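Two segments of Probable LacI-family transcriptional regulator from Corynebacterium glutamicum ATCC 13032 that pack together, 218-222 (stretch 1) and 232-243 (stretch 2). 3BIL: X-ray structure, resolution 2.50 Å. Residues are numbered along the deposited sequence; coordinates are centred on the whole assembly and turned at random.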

# COMPACT_ATOMS: atom_id res chain seq x y z
N GLN A 218 -20.31 24.75 -1.59
CA GLN A 218 -18.85 24.86 -1.36
C GLN A 218 -18.10 24.63 -2.66
O GLN A 218 -18.73 24.41 -3.69
CB GLN A 218 -18.42 23.87 -0.27
CG GLN A 218 -19.15 24.09 0.99
CD GLN A 218 -18.78 25.37 1.67
OE1 GLN A 218 -17.63 25.74 1.69
NE2 GLN A 218 -19.77 26.06 2.25
N LEU A 219 -16.77 24.67 -2.64
CA LEU A 219 -16.00 24.39 -3.88
C LEU A 219 -15.84 22.91 -4.12
O LEU A 219 -15.62 22.19 -3.19
CB LEU A 219 -14.65 25.02 -3.78
CG LEU A 219 -14.92 26.43 -3.29
CD1 LEU A 219 -13.63 27.09 -2.92
CD2 LEU A 219 -15.65 27.20 -4.38
N VAL A 220 -15.98 22.46 -5.36
CA VAL A 220 -15.90 21.05 -5.69
C VAL A 220 -14.96 20.88 -6.87
O VAL A 220 -15.14 21.52 -7.90
CB VAL A 220 -17.24 20.53 -6.20
CG1 VAL A 220 -17.03 19.22 -6.96
CG2 VAL A 220 -18.24 20.33 -5.06
N PHE A 221 -13.96 20.02 -6.73
CA PHE A 221 -13.14 19.62 -7.88
C PHE A 221 -13.47 18.19 -8.26
O PHE A 221 -13.52 17.31 -7.40
CB PHE A 221 -11.66 19.77 -7.56
CG PHE A 221 -10.77 19.53 -8.75
CD1 PHE A 221 -10.25 20.62 -9.49
CD2 PHE A 221 -10.45 18.20 -9.16
CE1 PHE A 221 -9.39 20.38 -10.64
CE2 PHE A 221 -9.64 17.96 -10.27
CZ PHE A 221 -9.09 19.06 -11.01
N LEU A 222 -13.73 17.93 -9.54
CA LEU A 222 -14.02 16.55 -9.98
C LEU A 222 -12.75 15.84 -10.43
O LEU A 222 -12.34 15.97 -11.57
CB LEU A 222 -15.08 16.50 -11.08
CG LEU A 222 -16.37 17.28 -10.80
CD1 LEU A 222 -17.29 17.25 -12.04
CD2 LEU A 222 -17.11 16.73 -9.57
N GLU A 232 -3.20 18.51 -8.44
CA GLU A 232 -3.55 19.64 -9.33
C GLU A 232 -4.88 20.18 -8.79
O GLU A 232 -5.02 21.36 -8.45
CB GLU A 232 -3.66 19.16 -10.78
CG GLU A 232 -2.91 20.00 -11.84
CD GLU A 232 -1.41 20.23 -11.53
OE1 GLU A 232 -1.07 21.29 -10.97
OE2 GLU A 232 -0.58 19.36 -11.87
N GLY A 233 -5.83 19.28 -8.62
CA GLY A 233 -7.08 19.67 -7.97
C GLY A 233 -6.92 20.47 -6.68
O GLY A 233 -7.47 21.56 -6.53
N ALA A 234 -6.16 19.94 -5.73
CA ALA A 234 -6.09 20.58 -4.44
C ALA A 234 -5.39 21.91 -4.54
O ALA A 234 -5.73 22.85 -3.82
CB ALA A 234 -5.38 19.69 -3.47
N THR A 235 -4.40 22.01 -5.41
CA THR A 235 -3.68 23.28 -5.58
C THR A 235 -4.64 24.32 -6.17
O THR A 235 -4.56 25.49 -5.83
CB THR A 235 -2.43 23.08 -6.48
OG1 THR A 235 -1.65 22.01 -5.93
CG2 THR A 235 -1.57 24.37 -6.64
N LYS A 236 -5.57 23.90 -7.01
CA LYS A 236 -6.54 24.86 -7.58
C LYS A 236 -7.60 25.34 -6.61
O LYS A 236 -7.94 26.53 -6.61
CB LYS A 236 -7.11 24.37 -8.90
CG LYS A 236 -6.10 24.71 -9.95
CD LYS A 236 -5.96 23.64 -11.01
CE LYS A 236 -4.72 24.00 -11.84
NZ LYS A 236 -4.94 23.82 -13.28
N LEU A 237 -8.07 24.42 -5.73
CA LEU A 237 -8.97 24.78 -4.60
C LEU A 237 -8.38 25.83 -3.63
O LEU A 237 -9.07 26.80 -3.22
CB LEU A 237 -9.40 23.52 -3.88
CG LEU A 237 -10.31 22.68 -4.78
CD1 LEU A 237 -10.39 21.20 -4.39
CD2 LEU A 237 -11.69 23.38 -4.90
N LEU A 238 -7.10 25.67 -3.31
CA LEU A 238 -6.36 26.61 -2.50
C LEU A 238 -6.21 27.95 -3.21
O LEU A 238 -6.28 28.99 -2.57
CB LEU A 238 -4.96 26.06 -2.10
CG LEU A 238 -4.87 24.85 -1.17
CD1 LEU A 238 -3.45 24.28 -1.26
CD2 LEU A 238 -5.18 25.19 0.29
N ASP A 239 -6.02 27.92 -4.53
CA ASP A 239 -6.07 29.19 -5.32
C ASP A 239 -7.45 29.87 -5.17
O ASP A 239 -7.53 31.06 -4.88
CB ASP A 239 -5.71 28.95 -6.80
CG ASP A 239 -4.27 28.48 -6.99
OD1 ASP A 239 -3.46 28.83 -6.09
OD2 ASP A 239 -3.92 27.76 -7.99
N GLN A 240 -8.52 29.09 -5.31
CA GLN A 240 -9.89 29.60 -5.23
C GLN A 240 -10.35 29.94 -3.82
O GLN A 240 -11.52 30.23 -3.60
CB GLN A 240 -10.85 28.58 -5.86
CG GLN A 240 -10.69 28.48 -7.34
CD GLN A 240 -11.36 27.23 -7.91
OE1 GLN A 240 -12.57 27.19 -8.08
NE2 GLN A 240 -10.58 26.22 -8.21
N GLY A 241 -9.44 29.86 -2.86
CA GLY A 241 -9.72 30.31 -1.49
C GLY A 241 -10.04 29.23 -0.46
O GLY A 241 -10.33 29.56 0.69
N ALA A 242 -10.02 27.94 -0.84
CA ALA A 242 -10.34 26.85 0.13
C ALA A 242 -9.50 26.99 1.36
O ALA A 242 -8.32 27.26 1.26
CB ALA A 242 -10.17 25.44 -0.49
N LYS A 243 -10.14 26.86 2.52
CA LYS A 243 -9.44 26.84 3.80
C LYS A 243 -9.45 25.42 4.39
O LYS A 243 -8.82 25.15 5.41
CB LYS A 243 -9.99 27.91 4.76
CG LYS A 243 -9.35 29.28 4.50
CD LYS A 243 -9.75 30.39 5.47
CE LYS A 243 -10.97 31.19 4.91
NZ LYS A 243 -10.90 32.71 5.04

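A short strand, 219-221, lies nearly antiparallel against a helix, with 159° between their directions and 9.0 Å between the axes at closest approach. No hydrogen bond crosses the contact; it is held by apolar packing and by one ring laid flat on a glycine. The strand's alternation sets the pattern: Leu 219 and Phe 221 point their CA-to-CB bonds toward the helix, while Val 220, in rotamer t, points away and contributes almost nothing.

Phe 221 meets the helix at Gly 233. With chi1 at -174° (t) and chi2 at 99°, the Phe 221 ring is presented face-on to Gly 233, whose CA sits 3.5 Å from the centroid of the Phe 221 ring and only 6° off the ring normal, a CH-pi contact. Glycine suits this position because a CB on Gly 233 would point toward the strand and lie 3.0 Å from Phe 221 CD2, a clash. The bare backbone lets the helix approach, bringing the CA atoms of Phe 221 and Gly 233 to 6.1 Å. One turn later, the CA of Leu 237 stands farther off, 7.1 Å from the CA of Leu 219, and a branched side chain fills the space.

Leu 237 leaves its helix sideways, yet its m,t rotamer (chi1 -68°, chi2 159°) brings its end nearer the strand. The two methyls reach different neighbours: Leu 237 CD2 lies 3.6 Å from CB of Leu 219, and Leu 237 CD1 lies 3.7 Å from CB of Phe 221. A single leucine thus packs against the bases of both inward-pointing strand residues.

Leu 219 is also m,t (chi1 -47°, chi2 170°), which carries CD1 beyond Leu 237 to the region where the helix gives way to loop. There Leu 219 CD1 lies 3.8 Å from the backbone O of Gln 240 and 4.3 Å from Gln 240 CB. Gln 240 is the first residue to leave helical angles; its m,t side chain turns back so that Gln 240 NE2 makes a weak hydrogen bond to Lys 236 O, 3.1 Å away. Gly 241 follows with phi 101° and psi 2°, where a CB would jam against the preceding carbonyl O, so glycine fits the turn for backbone reasons. Ala 242 N then bonds to Leu 237 O at 2.8 Å, and its small, buried side chain adds little bulk beside Leu 219.

Altogether 324 Å² is buried, mostly by Leu 219, Phe 221 and Leu 237.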